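PDB 3S6S: Ac-ASP-7 from Ancylostoma caninum, which is of unknown function but, as a secreted hookworm protein of the SCP/TAPS family, probably takes part in the interaction between parasite and host. Local coordinates for residues T24-L29 against Y48-D53; I89-E94 against R132-V137; K154-N157 against D161-Y164. All blocks are in the same frame, centred on the assembly; numbering follows the deposited sequence.

Contact 1: T24-L29 against Y48-D53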
loop_
_atom_site.group_PDB
_atom_site.type_symbol
_atom_site.label_atom_id
_atom_site.label_comp_id
_atom_site.label_asym_id
_atom_site.label_seq_id
_atom_site.Cartn_x
_atom_site.Cartn_y
_atom_site.Cartn_z
ATOM N N THR A 24 -4.870 -6.544 0.270
ATOM C CA THR A 24 -4.366 -7.802 -0.276
ATOM C C THR A 24 -3.620 -7.577 -1.590
ATOM O O THR A 24 -2.564 -8.171 -1.831
ATOM C CB THR A 24 -5.487 -8.848 -0.467
ATOM O OG1 THR A 24 -6.012 -9.232 0.819
ATOM C CG2 THR A 24 -4.938 -10.075 -1.154
ATOM N N PHE A 25 -4.157 -6.692 -2.422
ATOM C CA PHE A 25 -3.474 -6.307 -3.643
ATOM C C PHE A 25 -2.087 -5.751 -3.337
ATOM O O PHE A 25 -1.100 -6.136 -3.954
ATOM C CB PHE A 25 -4.288 -5.266 -4.405
ATOM C CG PHE A 25 -3.559 -4.667 -5.573
ATOM C CD1 PHE A 25 -2.713 -3.578 -5.394
ATOM C CD2 PHE A 25 -3.729 -5.187 -6.855
ATOM C CE1 PHE A 25 -2.040 -3.017 -6.469
ATOM C CE2 PHE A 25 -3.055 -4.650 -7.937
ATOM C CZ PHE A 25 -2.212 -3.551 -7.747
ATOM N N HIS A 26 -2.011 -4.829 -2.387
ATOM C CA HIS A 26 -0.715 -4.272 -2.002
ATOM C C HIS A 26 0.229 -5.315 -1.434
ATOM O O HIS A 26 1.330 -5.505 -1.948
ATOM C CB HIS A 26 -0.885 -3.147 -0.976
ATOM C CG HIS A 26 -1.238 -1.830 -1.588
ATOM N ND1 HIS A 26 -2.514 -1.524 -2.009
ATOM C CD2 HIS A 26 -0.481 -0.740 -1.855
ATOM C CE1 HIS A 26 -2.530 -0.293 -2.488
ATOM N NE2 HIS A 26 -1.306 0.200 -2.416
ATOM N N ASN A 27 -0.184 -5.988 -0.361
ATOM C CA ASN A 27 0.770 -6.845 0.342
ATOM C C ASN A 27 1.042 -8.164 -0.358
ATOM O O ASN A 27 2.160 -8.706 -0.282
ATOM C CB ASN A 27 0.402 -7.009 1.819
ATOM C CG ASN A 27 0.737 -5.763 2.629
ATOM O OD1 ASN A 27 1.882 -5.273 2.597
ATOM N ND2 ASN A 27 -0.266 -5.211 3.312
ATOM N N GLY A 28 0.033 -8.657 -1.072
ATOM C CA GLY A 28 0.230 -9.787 -1.963
ATOM C C GLY A 28 1.338 -9.536 -2.974
ATOM O O GLY A 28 2.209 -10.384 -3.182
ATOM N N LEU A 29 1.324 -8.362 -3.604
ATOM C CA LEU A 29 2.331 -8.073 -4.605
ATOM C C LEU A 29 3.671 -7.989 -3.905
ATOM O O LEU A 29 4.656 -8.576 -4.336
ATOM C CB LEU A 29 2.031 -6.761 -5.309
ATOM C CG LEU A 29 2.370 -6.659 -6.799
ATOM C CD1 LEU A 29 2.604 -5.214 -7.152
ATOM C CD2 LEU A 29 3.578 -7.503 -7.180
ATOM N N TYR A 48 9.074 -4.613 3.491
ATOM C CA TYR A 48 8.189 -4.399 4.627
ATOM C C TYR A 48 6.773 -4.555 4.158
ATOM O O TYR A 48 6.437 -4.082 3.086
ATOM C CB TYR A 48 8.397 -3.011 5.236
ATOM C CG TYR A 48 9.499 -3.026 6.262
ATOM C CD1 TYR A 48 10.814 -3.269 5.876
ATOM C CD2 TYR A 48 9.227 -2.845 7.621
ATOM C CE1 TYR A 48 11.831 -3.312 6.794
ATOM C CE2 TYR A 48 10.247 -2.887 8.557
ATOM C CZ TYR A 48 11.553 -3.123 8.128
ATOM O OH TYR A 48 12.588 -3.175 9.019
ATOM N N GLY A 49 5.951 -5.254 4.931
ATOM C CA GLY A 49 4.529 -5.286 4.648
ATOM C C GLY A 49 3.994 -3.898 4.972
ATOM O O GLY A 49 4.582 -3.181 5.777
ATOM N N LEU A 50 2.901 -3.491 4.350
ATOM C CA LEU A 50 2.317 -2.228 4.735
ATOM C C LEU A 50 1.285 -2.466 5.828
ATOM O O LEU A 50 0.336 -3.238 5.666
ATOM C CB LEU A 50 1.668 -1.537 3.542
ATOM C CG LEU A 50 2.530 -1.220 2.323
ATOM C CD1 LEU A 50 1.651 -0.653 1.231
ATOM C CD2 LEU A 50 3.637 -0.238 2.679
ATOM N N VAL A 51 1.471 -1.798 6.954
ATOM C CA VAL A 51 0.443 -1.788 7.965
ATOM C C VAL A 51 -0.714 -0.913 7.498
ATOM O O VAL A 51 -0.505 0.232 7.124
ATOM C CB VAL A 51 0.994 -1.255 9.287
ATOM C CG1 VAL A 51 -0.143 -0.936 10.233
ATOM C CG2 VAL A 51 1.969 -2.262 9.880
ATOM N N TYR A 52 -1.926 -1.466 7.503
ATOM C CA TYR A 52 -3.120 -0.680 7.227
ATOM C C TYR A 52 -3.449 0.232 8.404
ATOM O O TYR A 52 -3.658 -0.230 9.525
ATOM C CB TYR A 52 -4.343 -1.543 6.859
ATOM C CG TYR A 52 -5.385 -0.675 6.184
ATOM C CD1 TYR A 52 -5.435 -0.578 4.799
ATOM C CD2 TYR A 52 -6.250 0.115 6.934
ATOM C CE1 TYR A 52 -6.343 0.251 4.176
ATOM C CE2 TYR A 52 -7.170 0.949 6.325
ATOM C CZ TYR A 52 -7.212 1.016 4.945
ATOM O OH TYR A 52 -8.119 1.849 4.329
ATOM N N ASP A 53 -3.496 1.530 8.131
ATOM C CA ASP A 53 -3.534 2.541 9.179
ATOM C C ASP A 53 -4.727 3.466 8.969
ATOM O O ASP A 53 -4.744 4.261 8.020
ATOM C CB ASP A 53 -2.224 3.334 9.159
ATOM C CG ASP A 53 -2.168 4.449 10.209
ATOM O OD1 ASP A 53 -3.199 5.082 10.535
ATOM O OD2 ASP A 53 -1.048 4.712 10.697
#

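Contact 2: I89-E94 against R132-V137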
loop_
_atom_site.group_PDB
_atom_site.type_symbol
_atom_site.label_atom_id
_atom_site.label_comp_id
_atom_site.label_asym_id
_atom_site.label_seq_id
_atom_site.Cartn_x
_atom_site.Cartn_y
_atom_site.Cartn_z
ATOM N N ILE A 89 -17.780 -3.839 -5.551
ATOM C CA ILE A 89 -16.657 -4.675 -5.165
ATOM C C ILE A 89 -15.993 -5.344 -6.362
ATOM O O ILE A 89 -14.798 -5.632 -6.338
ATOM C CB ILE A 89 -17.062 -5.754 -4.130
ATOM C CG1 ILE A 89 -15.814 -6.437 -3.556
ATOM C CG2 ILE A 89 -18.015 -6.785 -4.753
ATOM C CD1 ILE A 89 -14.872 -5.475 -2.825
ATOM N N SER A 90 -16.770 -5.623 -7.400
ATOM C CA SER A 90 -16.205 -6.253 -8.588
ATOM C C SER A 90 -15.469 -5.204 -9.420
ATOM O O SER A 90 -14.389 -5.463 -9.943
ATOM C CB SER A 90 -17.295 -6.937 -9.420
ATOM O OG SER A 90 -17.768 -8.105 -8.767
ATOM N N ALA A 91 -16.063 -4.021 -9.522
ATOM C CA ALA A 91 -15.444 -2.917 -10.234
ATOM C C ALA A 91 -14.061 -2.593 -9.653
ATOM O O ALA A 91 -13.081 -2.441 -10.394
ATOM C CB ALA A 91 -16.347 -1.689 -10.190
ATOM N N LEU A 92 -14.002 -2.493 -8.324
ATOM C CA LEU A 92 -12.770 -2.201 -7.605
ATOM C C LEU A 92 -11.713 -3.191 -8.022
ATOM O O LEU A 92 -10.602 -2.817 -8.412
ATOM C CB LEU A 92 -13.001 -2.315 -6.101
ATOM C CG LEU A 92 -11.977 -1.749 -5.102
ATOM C CD1 LEU A 92 -11.311 -2.865 -4.311
ATOM C CD2 LEU A 92 -10.943 -0.812 -5.749
ATOM N N LYS A 93 -12.075 -4.464 -7.950
ATOM C CA LYS A 93 -11.164 -5.537 -8.319
ATOM C C LYS A 93 -10.581 -5.320 -9.720
ATOM O O LYS A 93 -9.399 -5.592 -9.954
ATOM C CB LYS A 93 -11.870 -6.865 -8.234
ATOM N N GLU A 94 -11.410 -4.828 -10.643
ATOM C CA GLU A 94 -10.989 -4.596 -12.022
ATOM C C GLU A 94 -10.138 -3.335 -12.121
ATOM O O GLU A 94 -9.124 -3.309 -12.817
ATOM C CB GLU A 94 -12.202 -4.464 -12.944
ATOM C CG GLU A 94 -13.042 -5.724 -13.035
ATOM C CD GLU A 94 -14.275 -5.565 -13.920
ATOM O OE1 GLU A 94 -14.688 -4.411 -14.205
ATOM O OE2 GLU A 94 -14.828 -6.610 -14.331
ATOM N N ARG A 132 -22.227 5.713 -12.838
ATOM C CA ARG A 132 -21.606 5.296 -11.578
ATOM C C ARG A 132 -20.077 5.148 -11.679
ATOM O O ARG A 132 -19.565 4.302 -12.425
ATOM C CB ARG A 132 -22.240 4.008 -11.070
ATOM N N ARG A 133 -19.361 5.979 -10.923
ATOM C CA ARG A 133 -17.896 5.971 -10.914
ATOM C C ARG A 133 -17.351 5.938 -9.485
ATOM O O ARG A 133 -17.969 6.469 -8.561
ATOM C CB ARG A 133 -17.352 7.202 -11.646
ATOM C CG ARG A 133 -15.844 7.419 -11.533
ATOM C CD ARG A 133 -15.465 8.810 -12.059
ATOM N NE ARG A 133 -14.024 9.052 -12.173
ATOM C CZ ARG A 133 -13.260 8.619 -13.177
ATOM N NH1 ARG A 133 -11.958 8.903 -13.202
ATOM N NH2 ARG A 133 -13.794 7.887 -14.150
ATOM N N MET A 134 -16.194 5.307 -9.310
ATOM C CA MET A 134 -15.507 5.334 -8.028
ATOM C C MET A 134 -14.134 5.993 -8.126
ATOM O O MET A 134 -13.429 5.838 -9.122
ATOM C CB MET A 134 -15.362 3.930 -7.461
ATOM C CG MET A 134 -14.657 2.947 -8.370
ATOM S SD MET A 134 -14.534 1.377 -7.493
ATOM C CE MET A 134 -16.122 1.333 -6.656
ATOM N N ASP A 135 -13.768 6.718 -7.075
ATOM C CA ASP A 135 -12.440 7.300 -6.955
ATOM C C ASP A 135 -11.789 6.896 -5.640
ATOM O O ASP A 135 -12.380 7.062 -4.572
ATOM C CB ASP A 135 -12.527 8.813 -7.030
ATOM C CG ASP A 135 -12.979 9.289 -8.377
ATOM O OD1 ASP A 135 -13.997 9.999 -8.437
ATOM O OD2 ASP A 135 -12.312 8.959 -9.378
ATOM N N TRP A 136 -10.569 6.367 -5.724
ATOM C CA TRP A 136 -9.805 5.987 -4.536
ATOM C C TRP A 136 -8.492 6.772 -4.443
ATOM O O TRP A 136 -7.829 7.010 -5.454
ATOM C CB TRP A 136 -9.496 4.490 -4.559
ATOM C CG TRP A 136 -10.712 3.634 -4.400
ATOM C CD1 TRP A 136 -11.551 3.188 -5.396
ATOM C CD2 TRP A 136 -11.249 3.127 -3.173
ATOM N NE1 TRP A 136 -12.567 2.432 -4.858
ATOM C CE2 TRP A 136 -12.409 2.384 -3.497
ATOM C CE3 TRP A 136 -10.871 3.238 -1.832
ATOM C CZ2 TRP A 136 -13.183 1.747 -2.527
ATOM C CZ3 TRP A 136 -11.648 2.608 -0.866
ATOM C CH2 TRP A 136 -12.791 1.874 -1.221
ATOM N N VAL A 137 -8.123 7.200 -3.241
ATOM C CA VAL A 137 -6.718 7.499 -3.020
ATOM C C VAL A 137 -6.139 6.651 -1.910
ATOM O O VAL A 137 -6.821 6.297 -0.948
ATOM C CB VAL A 137 -6.350 9.045 -2.871
ATOM C CG1 VAL A 137 -7.480 9.958 -3.327
ATOM C CG2 VAL A 137 -5.852 9.388 -1.482
#

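Contact 3: K154-N157 against D161-Y164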
loop_
_atom_site.group_PDB
_atom_site.type_symbol
_atom_site.label_atom_id
_atom_site.label_comp_id
_atom_site.label_asym_id
_atom_site.label_seq_id
_atom_site.Cartn_x
_atom_site.Cartn_y
_atom_site.Cartn_z
ATOM N N LYS A 154 17.416 -9.118 1.883
ATOM C CA LYS A 154 16.803 -10.408 1.584
ATOM C C LYS A 154 15.393 -10.520 2.169
ATOM O O LYS A 154 15.062 -9.847 3.131
ATOM C CB LYS A 154 17.701 -11.544 2.114
ATOM N N PRO A 155 14.559 -11.385 1.592
ATOM C CA PRO A 155 13.221 -11.585 2.159
ATOM C C PRO A 155 13.323 -12.211 3.553
ATOM O O PRO A 155 13.999 -13.223 3.707
ATOM C CB PRO A 155 12.554 -12.545 1.170
ATOM C CG PRO A 155 13.688 -13.239 0.480
ATOM C CD PRO A 155 14.827 -12.257 0.438
ATOM N N CYS A 156 12.673 -11.619 4.553
ATOM C CA CYS A 156 12.894 -12.030 5.935
ATOM C C CYS A 156 12.406 -13.460 6.227
ATOM O O CYS A 156 11.354 -13.886 5.738
ATOM C CB CYS A 156 12.258 -11.029 6.915
ATOM S SG CYS A 156 10.456 -11.117 7.028
ATOM N N ASN A 157 13.178 -14.195 7.023
ATOM C CA ASN A 157 12.705 -15.461 7.591
ATOM C C ASN A 157 12.482 -15.342 9.095
ATOM O O ASN A 157 11.558 -15.935 9.645
ATOM C CB ASN A 157 13.656 -16.615 7.268
ATOM C CG ASN A 157 13.498 -17.113 5.843
ATOM O OD1 ASN A 157 12.527 -17.803 5.527
ATOM N ND2 ASN A 157 14.449 -16.761 4.972
ATOM N N ASP A 161 16.261 -10.471 10.239
ATOM C CA ASP A 161 16.473 -10.224 8.809
ATOM C C ASP A 161 15.982 -8.841 8.377
ATOM O O ASP A 161 16.401 -8.315 7.343
ATOM C CB ASP A 161 15.796 -11.300 7.961
ATOM C CG ASP A 161 16.491 -12.637 8.072
ATOM O OD1 ASP A 161 17.736 -12.643 8.073
ATOM O OD2 ASP A 161 15.800 -13.674 8.165
ATOM N N CYS A 162 15.085 -8.263 9.166
ATOM C CA CYS A 162 14.553 -6.944 8.866
ATOM C C CYS A 162 15.498 -5.876 9.390
ATOM O O CYS A 162 15.656 -5.733 10.608
ATOM C CB CYS A 162 13.159 -6.793 9.465
ATOM S SG CYS A 162 12.082 -8.153 8.991
ATOM N N THR A 163 16.116 -5.133 8.466
ATOM C CA THR A 163 17.179 -4.178 8.807
ATOM C C THR A 163 16.778 -2.708 8.658
ATOM O O THR A 163 17.377 -1.831 9.299
ATOM C CB THR A 163 18.443 -4.376 7.916
ATOM O OG1 THR A 163 18.142 -4.022 6.557
ATOM C CG2 THR A 163 18.949 -5.811 7.965
ATOM N N TYR A 164 15.797 -2.432 7.798
ATOM C CA TYR A 164 15.490 -1.050 7.438
ATOM C C TYR A 164 14.985 -0.265 8.628
ATOM O O TYR A 164 15.325 0.901 8.790
ATOM C CB TYR A 164 14.471 -0.974 6.297
ATOM C CG TYR A 164 15.009 -1.426 4.960
ATOM C CD1 TYR A 164 14.174 -2.023 4.020
ATOM C CD2 TYR A 164 16.350 -1.251 4.636
ATOM C CE1 TYR A 164 14.657 -2.440 2.800
ATOM C CE2 TYR A 164 16.844 -1.661 3.422
ATOM C CZ TYR A 164 15.992 -2.257 2.506
ATOM O OH TYR A 164 16.482 -2.666 1.286
#

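Contact 1: T24-L29 against Y48-D53
The side-chain oxygen of Asn27 receives the backbone N-H of Leu50 in a short bond, 2.7 Å between Asn27 OD1 and Leu50 N and nearly straight at 168°. The donor lies in the carbonyl plane, on a lone pair of OD1. The other half of the same amide turns to the other polar backbone atom of that residue: Asn27 ND2 gives a hydrogen to Leu50 O at 3.1 Å, again on a lone pair in the carbonyl plane, although this acceptor sits somewhat tilted from the amide plane of Asn27. With CG anti to the carbonyl carbon (chi1 -75°), the amide reaches from the helix to the chain just ahead of strand 51-53. Gly49, the residue before Leu50, also comes close, its CA 3.3 Å from Asn27 OD1.

One residue earlier in the helix, His26 adds an apolar touch, its CD2 3.8 Å from Leu50 CD1, with the methyl oblique to the ring. The ring's nitrogens look to other partners, ND1 to Ile22 O and NE2 to Tyr140 OH. Arg30, further along the helix, hydrogen-bonds through NH1 to Tyr48 O, and His26, Asn27 and Arg30 together match the HNxxR signature of this family.

By meeting both N-H and C=O of one buried residue, the Asn27 amide pairs with Leu50 much as the backbone of an adjacent strand would; a flipped amide would oppose like groups, which favours the modelled orientation.

Contact 2: I89-E94 against R132-V137
Met134 is the first residue of the strand to meet helix 88-99, whose segment axis passes 9.9 Å from that of the strand at an angle of 56°. Its CG sits between the backbone N and the carbonyl carbon (chi1 56°), and from there an extended chi2 carries the sulfur to the helix backbone. There Met134 SD lies 4.0 Å from Leu92 CA and 4.2 Å from Leu92 CB, with a looser touch to Ala91 CB at 4.5 Å. The sulfur thus rests against the backbone and the CB atoms of the helix and not against the Leu92 methyls.

Two residues on, Trp136 again faces the helix. Its indole edge turns back along the strand, and Trp136 NE1 makes a weak hydrogen bond of 3.5 Å to Met134 SD, which lies in the plane of the ring. Leu92 comes to the same ring over one face: its CD2 stands 4.1 Å from the centroid of the five-membered ring of Trp136, 27° off the normal, a CH-pi contact, and the two side chains cross at about a right angle. Phe80 of the neighbouring strand lies nearly parallel to the indole, while Phe18 and Ile22 of helix 16-34 also touch it.

Val137, next in the strand, packs on helix 54-65 instead. Helices 88-99 and 16-34 meeting Trp136 while helix 54-65 meets Val137 is the layering of the alpha-beta-alpha sandwich that defines the SCP/TAPS, or CAP, domain.

Contact 3: K154-N157 against D161-Y164
Cys156 holds its SG between the backbone N and the carbonyl carbon (chi1 74°), while Asp161 carries CG anti to its carbonyl carbon (chi1 -70°); together these torsions put the Cys156 sulfur beside Cys162 and the Asp161 carboxylate within bonding distance of the backbone N-H of Asn157. The two segments belong to the cysteine-rich, disulfide-bonded loop region toward the C terminus, consistent with the small extensions that follow the CAP domain in many relatives.

Asp161 OD2 accepts the backbone N-H of Asn157 at 2.9 Å, with an angle of 160° at the hydrogen. The donor comes from the anti side of the carboxylate and is tilted out of its plane. Glu158 N binds the same oxygen, so OD2 gathers two successive backbone N-H groups and closes a tight turn of chain. An anionic acceptor would be expected to strengthen both bonds.

Behind the carboxylate, Asp161 CB lies against the Cys156 backbone, 3.6 Å from Cys156 CA. The cysteines do not pair with each other: Cys156 is bonded to Cys170 and Cys162 to Cys175, which ties both segments to the small hairpin of strands 169-170 and 175-176. The two cysteines nevertheless pack against each other, with Cys156 CB 3.6 Å from Cys162 SG and the sulfurs Cys156 SG and Cys162 SG 3.9 Å apart.

Contacts 1 and 2 are buried and reach the same mixed sheet, their centres 18 Å apart; contact 3 is only partly buried, about 34 Å from contact 2 between centres and on the opposite side of the chain's centre. Near the spatial centre of the protein, contact 1 joins helix 16-34 to the approach of strand 51-53 through polar bonds, whereas contact 2 relies on apolar, sulfur and aromatic packing. Helix 16-34 is common to both, carrying Asn27 in contact 1 and flanking contact 2. In contact 3, disulfides and a carboxylate organise irregular chain. Contacts 1 and 3 meet where Tyr48 OH packs on Cys162 CB, 3.7 Å away, and the backbones of Cys175 and Gly49 are hydrogen-bonded.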